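Enoyl-CoA hydratase/isomerase (Mycobacterium abscessus, PDB 3QXZ) probably hydrates or isomerises enoyl-CoA thioesters through a crotonase-like fold. Local coordinates at residues Q172-V175 with L179-R182; L116-D121 with H147-R152; G249-A252 with G256-P259. All coordinates share one frame; numbering follows the deposited sequence.

Interaction 1. Residues Q172-V175 with L179-R182; sequences QRAV and LANR
The flat carbonyl group of Ala174 receives Ala180 N over one face: this donor stands 65° out of the carbonyl plane, yet the hydrogen bond is nearly straight and 3.0 Å long from Ala180 N to Ala174 O. A weak second bond reaches the same oxygen from Leu179 N. The paired donors mark the turn by which helix 171-177 of the crotonase fold hands over to strand 182-184, the last strand of the main sheet. Beside these bonds the methyl of Ala174 packs on that of Ala180, CB to CB 3.9 Å, and on Leu179 CD2; Leu125 of the adjoining strand 122-126 touches both alanines, so the helix end is seated on the sheet. Val175 approaches Ala180 by its backbone, with a CA-H...O contact of 3.5 Å from Val175 CA to Ala180 O. A water donates to Val175 O and to Ala180 O, bridging two carbonyls that cannot bond each other. Asn181 points away from the helix: ND2 donates to Glu161 OE1 and Ala157 O of a second subunit, while OD1 accepts from Arg123 N of its own chain. On Val175, CG1 is anti to the backbone N (chi1 174°), which sets CG2 beside that N and against the chain leading into the strand: Val175 CG2 lies 3.5 Å from Arg182 C.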
loop_
_atom_site.group_PDB
_atom_site.type_symbol
_atom_site.label_atom_id
_atom_site.label_comp_id
_atom_site.label_asym_id
_atom_site.label_seq_id
_atom_site.Cartn_x
_atom_site.Cartn_y
_atom_site.Cartn_z
ATOM N N GLN A 172 -7.551 -8.887 13.917
ATOM C CA GLN A 172 -7.138 -9.804 12.843
ATOM C C GLN A 172 -7.239 -9.152 11.459
ATOM O O GLN A 172 -6.335 -9.285 10.642
ATOM C CB GLN A 172 -7.911 -11.144 12.905
ATOM C CG GLN A 172 -7.553 -12.130 11.782
ATOM C CD GLN A 172 -6.117 -12.658 11.838
ATOM O OE1 GLN A 172 -5.467 -12.659 12.899
ATOM N NE2 GLN A 172 -5.619 -13.128 10.689
ATOM N N ARG A 173 -8.345 -8.456 11.194
ATOM C CA ARG A 173 -8.449 -7.771 9.918
ATOM C C ARG A 173 -7.411 -6.648 9.798
ATOM O O ARG A 173 -6.881 -6.428 8.710
ATOM C CB ARG A 173 -9.859 -7.255 9.653
ATOM C CG ARG A 173 -10.048 -6.865 8.202
ATOM C CD ARG A 173 -11.357 -6.163 7.970
ATOM N NE ARG A 173 -11.415 -5.754 6.577
ATOM C CZ ARG A 173 -12.286 -4.876 6.099
ATOM N NH1 ARG A 173 -13.164 -4.296 6.922
ATOM N NH2 ARG A 173 -12.259 -4.576 4.800
ATOM N N ALA A 174 -7.088 -5.987 10.910
ATOM C CA ALA A 174 -6.037 -4.970 10.896
ATOM C C ALA A 174 -4.697 -5.564 10.472
ATOM O O ALA A 174 -3.945 -4.942 9.705
ATOM C CB ALA A 174 -5.946 -4.303 12.249
ATOM N N VAL A 175 -4.374 -6.768 10.946
ATOM C CA VAL A 175 -3.139 -7.417 10.524
ATOM C C VAL A 175 -3.224 -7.856 9.069
ATOM O O VAL A 175 -2.289 -7.629 8.301
ATOM C CB VAL A 175 -2.803 -8.635 11.422
ATOM C CG1 VAL A 175 -1.596 -9.381 10.896
ATOM C CG2 VAL A 175 -2.581 -8.195 12.855
ATOM N N LEU A 179 -2.715 -2.673 8.429
ATOM C CA LEU A 179 -2.831 -1.586 9.410
ATOM C C LEU A 179 -1.956 -1.857 10.629
ATOM O O LEU A 179 -1.354 -0.939 11.206
ATOM C CB LEU A 179 -4.304 -1.416 9.815
ATOM C CG LEU A 179 -4.649 -0.230 10.734
ATOM C CD1 LEU A 179 -6.075 0.251 10.482
ATOM C CD2 LEU A 179 -4.443 -0.515 12.234
ATOM N N ALA A 180 -1.936 -3.121 11.056
ATOM C CA ALA A 180 -1.230 -3.559 12.261
ATOM C C ALA A 180 -0.214 -4.616 11.908
ATOM O O ALA A 180 -0.365 -5.358 10.928
ATOM C CB ALA A 180 -2.234 -4.111 13.295
ATOM N N ASN A 181 0.823 -4.705 12.732
ATOM C CA ASN A 181 1.896 -5.661 12.530
ATOM C C ASN A 181 1.576 -7.036 13.068
ATOM O O ASN A 181 2.021 -8.043 12.519
ATOM C CB ASN A 181 3.195 -5.122 13.145
ATOM C CG ASN A 181 3.610 -3.825 12.515
ATOM O OD1 ASN A 181 3.016 -2.769 12.763
ATOM N ND2 ASN A 181 4.625 -3.907 11.654
ATOM N N ARG A 182 0.840 -7.065 14.164
ATOM C CA ARG A 182 0.572 -8.302 14.889
ATOM C C ARG A 182 -0.666 -8.109 15.742
ATOM O O ARG A 182 -0.969 -6.984 16.178
ATOM C CB ARG A 182 1.780 -8.654 15.789
ATOM C CG ARG A 182 1.719 -10.054 16.428
ATOM C CD ARG A 182 2.969 -10.349 17.220
ATOM N NE ARG A 182 2.985 -11.758 17.603
ATOM C CZ ARG A 182 3.856 -12.294 18.453
ATOM N NH1 ARG A 182 4.791 -11.535 19.018
ATOM N NH2 ARG A 182 3.784 -13.593 18.742
HETATM O O HOH W 1 0.530 -6.919 8.740
#

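Interaction 2. Residues L116-D121 with H147-R152; sequences LALHAD and HWTLPR
A hydrogen bond between His119 NE2 and Ala144 O holds the imidazole whose CD2 meets Thr149, and an edge-to-face meeting with Phe95 fixes the ring further. The contact belongs to the crotonase fold, joining the junction between helices 146-149 and 151-165 to a type I beta turn, Ala117 to Ala120, that leads from helix 112-117 to strand 122-126. Leu118 and His119 are the central residues of this turn, and both reach across. Thr149 meets Leu118 obliquely: its OG1 sits 3.7 Å from Leu118 CD1 and equally near Leu118 CB. That hydroxyl lies between the backbone N and the carbonyl carbon (chi1 56°), where it can also make a weak bond back to Leu145 O; the buried hydroxyl is thus turned back toward the residue just before its helix although aliphatic carbons abut it. With OG1 so placed, Thr149 CG2 lies beside the backbone N and approaches the imidazole obliquely, 4.4 Å from His119 CD2. Trp148, the residue before Thr149, packs against Ala226 of a third subunit, so the buried contact lies close to a trimer interface. Within the same segment Arg152 NH1 donates to Trp148 O over 2.9 Å, and one face of the guanidinium rests against the indole, with Trp148 NE1 over its centre. Leu150 completes the contact with one methyl, its CD1 4.2 Å from Leu118 CD1.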
loop_
_atom_site.group_PDB
_atom_site.type_symbol
_atom_site.label_atom_id
_atom_site.label_comp_id
_atom_site.label_asym_id
_atom_site.label_seq_id
_atom_site.Cartn_x
_atom_site.Cartn_y
_atom_site.Cartn_z
ATOM N N LEU A 116 -4.541 8.555 16.161
ATOM C CA LEU A 116 -3.234 8.785 16.798
ATOM C C LEU A 116 -2.370 7.525 16.832
ATOM O O LEU A 116 -1.138 7.614 16.713
ATOM C CB LEU A 116 -3.356 9.368 18.202
ATOM C CG LEU A 116 -3.849 10.795 18.172
ATOM C CD1 LEU A 116 -4.133 11.212 19.576
ATOM C CD2 LEU A 116 -2.880 11.768 17.497
ATOM N N ALA A 117 -2.977 6.359 17.013
ATOM C CA ALA A 117 -2.200 5.113 16.961
ATOM C C ALA A 117 -1.596 4.890 15.581
ATOM O O ALA A 117 -0.496 4.308 15.464
ATOM C CB ALA A 117 -3.059 3.931 17.369
ATOM N N LEU A 118 -2.285 5.383 14.546
ATOM C CA LEU A 118 -1.767 5.263 13.177
ATOM C C LEU A 118 -0.501 6.088 12.944
ATOM O O LEU A 118 0.144 5.915 11.917
ATOM C CB LEU A 118 -2.824 5.632 12.141
ATOM C CG LEU A 118 -4.092 4.787 12.107
ATOM C CD1 LEU A 118 -4.997 5.323 10.989
ATOM C CD2 LEU A 118 -3.826 3.272 11.922
ATOM N N HIS A 119 -0.121 6.976 13.876
ATOM C CA HIS A 119 1.135 7.724 13.698
ATOM C C HIS A 119 2.347 6.864 14.013
ATOM O O HIS A 119 3.457 7.208 13.591
ATOM C CB HIS A 119 1.193 8.943 14.609
ATOM C CG HIS A 119 0.212 10.011 14.270
ATOM N ND1 HIS A 119 0.159 11.190 14.971
ATOM C CD2 HIS A 119 -0.742 10.084 13.313
ATOM C CE1 HIS A 119 -0.789 11.956 14.454
ATOM N NE2 HIS A 119 -1.354 11.307 13.454
ATOM N N ALA A 120 2.169 5.797 14.796
ATOM C CA ALA A 120 3.299 4.974 15.227
ATOM C C ALA A 120 3.899 4.191 14.051
ATOM O O ALA A 120 3.225 3.915 13.048
ATOM C CB ALA A 120 2.880 4.002 16.342
ATOM N N ASP A 121 5.176 3.836 14.171
ATOM C CA ASP A 121 5.816 3.011 13.140
ATOM C C ASP A 121 5.216 1.619 13.069
ATOM O O ASP A 121 5.053 1.045 11.984
ATOM C CB ASP A 121 7.309 2.916 13.437
ATOM C CG ASP A 121 7.964 4.262 13.503
ATOM O OD1 ASP A 121 7.799 5.039 12.530
ATOM O OD2 ASP A 121 8.629 4.562 14.521
ATOM N N HIS A 147 -6.428 10.573 6.729
ATOM C CA HIS A 147 -6.609 10.538 5.263
ATOM C C HIS A 147 -5.305 10.212 4.523
ATOM O O HIS A 147 -5.358 9.814 3.358
ATOM C CB HIS A 147 -7.158 11.873 4.717
ATOM C CG HIS A 147 -8.530 12.248 5.216
ATOM N ND1 HIS A 147 -8.736 12.892 6.420
ATOM C CD2 HIS A 147 -9.755 12.112 4.645
ATOM C CE1 HIS A 147 -10.040 13.120 6.578
ATOM N NE2 HIS A 147 -10.684 12.653 5.518
ATOM N N TRP A 148 -4.174 10.466 5.189
ATOM C CA TRP A 148 -2.844 10.261 4.644
ATOM C C TRP A 148 -2.180 8.979 5.175
ATOM O O TRP A 148 -1.583 8.211 4.393
ATOM C CB TRP A 148 -2.015 11.515 5.012
ATOM C CG TRP A 148 -0.605 11.564 4.510
ATOM C CD1 TRP A 148 -0.181 12.031 3.302
ATOM C CD2 TRP A 148 0.556 11.129 5.210
ATOM N NE1 TRP A 148 1.189 11.865 3.197
ATOM C CE2 TRP A 148 1.667 11.341 4.357
ATOM C CE3 TRP A 148 0.775 10.612 6.487
ATOM C CZ2 TRP A 148 2.972 11.024 4.741
ATOM C CZ3 TRP A 148 2.085 10.309 6.867
ATOM C CH2 TRP A 148 3.158 10.525 5.984
ATOM N N THR A 149 -2.282 8.716 6.477
ATOM C CA THR A 149 -1.632 7.523 7.035
ATOM C C THR A 149 -2.347 6.257 6.577
ATOM O O THR A 149 -1.694 5.249 6.269
ATOM C CB THR A 149 -1.623 7.520 8.568
ATOM O OG1 THR A 149 -2.982 7.656 9.018
ATOM C CG2 THR A 149 -0.744 8.650 9.145
ATOM N N LEU A 150 -3.670 6.277 6.510
ATOM C CA LEU A 150 -4.384 5.010 6.355
ATOM C C LEU A 150 -4.212 4.345 4.978
ATOM O O LEU A 150 -3.926 3.151 4.931
ATOM C CB LEU A 150 -5.870 5.157 6.747
ATOM C CG LEU A 150 -6.660 3.847 6.815
ATOM C CD1 LEU A 150 -6.043 2.837 7.789
ATOM C CD2 LEU A 150 -8.106 4.179 7.210
ATOM N N PRO A 151 -4.356 5.086 3.862
ATOM C CA PRO A 151 -4.132 4.394 2.574
ATOM C C PRO A 151 -2.688 3.894 2.425
ATOM O O PRO A 151 -2.449 2.922 1.683
ATOM C CB PRO A 151 -4.488 5.456 1.519
ATOM C CG PRO A 151 -4.330 6.783 2.244
ATOM C CD PRO A 151 -4.777 6.491 3.673
ATOM N N ARG A 152 -1.747 4.519 3.130
ATOM C CA ARG A 152 -0.337 4.097 3.092
ATOM C C ARG A 152 -0.109 2.819 3.894
ATOM O O ARG A 152 1.001 2.272 3.850
ATOM C CB ARG A 152 0.558 5.223 3.586
ATOM C CG ARG A 152 0.790 6.268 2.523
ATOM C CD ARG A 152 1.472 7.553 3.070
ATOM N NE ARG A 152 1.708 8.497 1.983
ATOM C CZ ARG A 152 0.763 9.220 1.402
ATOM N NH1 ARG A 152 -0.489 9.198 1.856
ATOM N NH2 ARG A 152 1.045 9.970 0.360
#

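Interaction 3. Residues G249-A252 with G256-P259; sequences GPRA and GRPP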
loop_
_atom_site.group_PDB
_atom_site.type_symbol
_atom_site.label_atom_id
_atom_site.label_comp_id
_atom_site.label_asym_id
_atom_site.label_seq_id
_atom_site.Cartn_x
_atom_site.Cartn_y
_atom_site.Cartn_z
ATOM N N GLY A 249 29.078 -3.122 14.734
ATOM C CA GLY A 249 28.024 -4.099 14.485
ATOM C C GLY A 249 28.563 -5.452 14.032
ATOM O O GLY A 249 28.276 -6.486 14.663
ATOM N N PRO A 250 29.318 -5.473 12.916
ATOM C CA PRO A 250 29.931 -6.742 12.482
ATOM C C PRO A 250 30.939 -7.300 13.488
ATOM O O PRO A 250 30.946 -8.518 13.711
ATOM C CB PRO A 250 30.625 -6.372 11.163
ATOM C CG PRO A 250 29.811 -5.145 10.658
ATOM C CD PRO A 250 29.534 -4.393 11.937
ATOM N N ARG A 251 31.746 -6.442 14.096
ATOM C CA ARG A 251 32.754 -6.942 15.060
ATOM C C ARG A 251 32.085 -7.661 16.234
ATOM O O ARG A 251 32.527 -8.743 16.631
ATOM C CB ARG A 251 33.614 -5.805 15.576
ATOM C CG ARG A 251 34.642 -6.230 16.616
ATOM C CD ARG A 251 35.438 -5.040 17.097
ATOM N NE ARG A 251 35.808 -4.222 15.955
ATOM C CZ ARG A 251 35.349 -2.995 15.735
ATOM N NH1 ARG A 251 35.730 -2.349 14.647
ATOM N NH2 ARG A 251 34.529 -2.412 16.608
ATOM N N ALA A 252 31.030 -7.072 16.792
ATOM C CA ALA A 252 30.341 -7.677 17.917
ATOM C C ALA A 252 29.677 -8.977 17.511
ATOM O O ALA A 252 29.763 -9.981 18.230
ATOM C CB ALA A 252 29.345 -6.701 18.532
ATOM N N GLY A 256 30.582 -12.715 18.973
ATOM C CA GLY A 256 29.485 -13.293 19.755
ATOM C C GLY A 256 29.130 -12.526 21.024
ATOM O O GLY A 256 28.851 -13.134 22.077
ATOM N N ARG A 257 29.123 -11.196 20.939
ATOM C CA ARG A 257 28.890 -10.334 22.107
ATOM C C ARG A 257 27.908 -9.216 21.734
ATOM O O ARG A 257 27.745 -8.917 20.545
ATOM C CB ARG A 257 30.217 -9.746 22.600
ATOM C CG ARG A 257 30.891 -8.806 21.599
ATOM C CD ARG A 257 32.253 -8.290 22.056
ATOM N NE ARG A 257 32.907 -7.583 20.956
ATOM C CZ ARG A 257 32.630 -6.328 20.606
ATOM N NH1 ARG A 257 31.731 -5.632 21.277
ATOM N NH2 ARG A 257 33.250 -5.773 19.576
ATOM N N PRO A 258 27.246 -8.591 22.732
ATOM C CA PRO A 258 26.357 -7.466 22.401
ATOM C C PRO A 258 27.144 -6.293 21.830
ATOM O O PRO A 258 28.266 -6.033 22.256
ATOM C CB PRO A 258 25.742 -7.082 23.756
ATOM C CG PRO A 258 25.877 -8.325 24.603
ATOM C CD PRO A 258 27.217 -8.882 24.186
ATOM N N PRO A 259 26.557 -5.573 20.856
ATOM C CA PRO A 259 27.262 -4.415 20.323
ATOM C C PRO A 259 27.329 -3.276 21.348
ATOM O O PRO A 259 26.406 -3.116 22.146
ATOM C CB PRO A 259 26.419 -4.030 19.097
ATOM C CG PRO A 259 25.036 -4.537 19.398
ATOM C CD PRO A 259 25.254 -5.808 20.196
#
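Backbone hydrogen bonding between Ala252 and Arg257 closes helix 245-255 with a Schellman motif. Gly256 is the first residue to leave helical geometry, and its positive phi (68°) reverses the chain, bringing Arg257 N back over the last turn. The resulting bond from Arg257 N to Ala252 O is 3.0 Å long and almost straight, with an angle of 175° at the hydrogen. Apolar packing follows from the same reversal. The methyl of Ala252 lies 3.6 Å from Pro259 CA and 4.0 Å from Pro259 CB, so the proline-rich chain after the glycine runs back alongside the helix.

The long side chain of Arg257 adds a third kind of contact. It stretches out from CG to NE, and its guanidinium lays one face on the helix backbone, with Ala252 CA 3.7 Å above its centre. Arg251 comes to the edge instead: its CG is 3.3 Å from Arg257 NH2, and the two side chains run side by side with nearly coplanar guanidinium groups, 8° apart. The like charges are probably offset by Glu248, which forms salt bridges with both, through OE2 to Arg257 NH1 and through OE1 to Arg251 NH2. Asp255 takes Arg257 NE, so the guanidinium is held from two acidic residues of the same helix. Helix 245-255, kinked at Pro250, is the last helix of the chain, and this contact lies about 29 Å, centre to centre, from the middle of the chain; Pro250 packs on Ala73 of a second subunit, while the capped end with its arginines is turned largely to the surface.

In the fold
From the N terminus, interaction 2 comes first: it closes a loop that leaves helix 112-117, passes through strands 122-126 and 131-132, and returns at helices 146-149 and 151-165. Interaction 1 follows, a short closure at the end of helix 171-177 before strand 182-184. Interaction 3 is a similar short closure at the end of helix 245-255. The three are in series, none enclosing or crossing another. Interactions 1 and 2 share a core: Leu179, in the loop before edge strand 182-184, meets Leu118 in the turn after helix 112-117 and Leu150 at the helix junction. Interaction 3 stands apart, its nearest atoms about 19 Å from interaction 2, yet all three touch a second subunit.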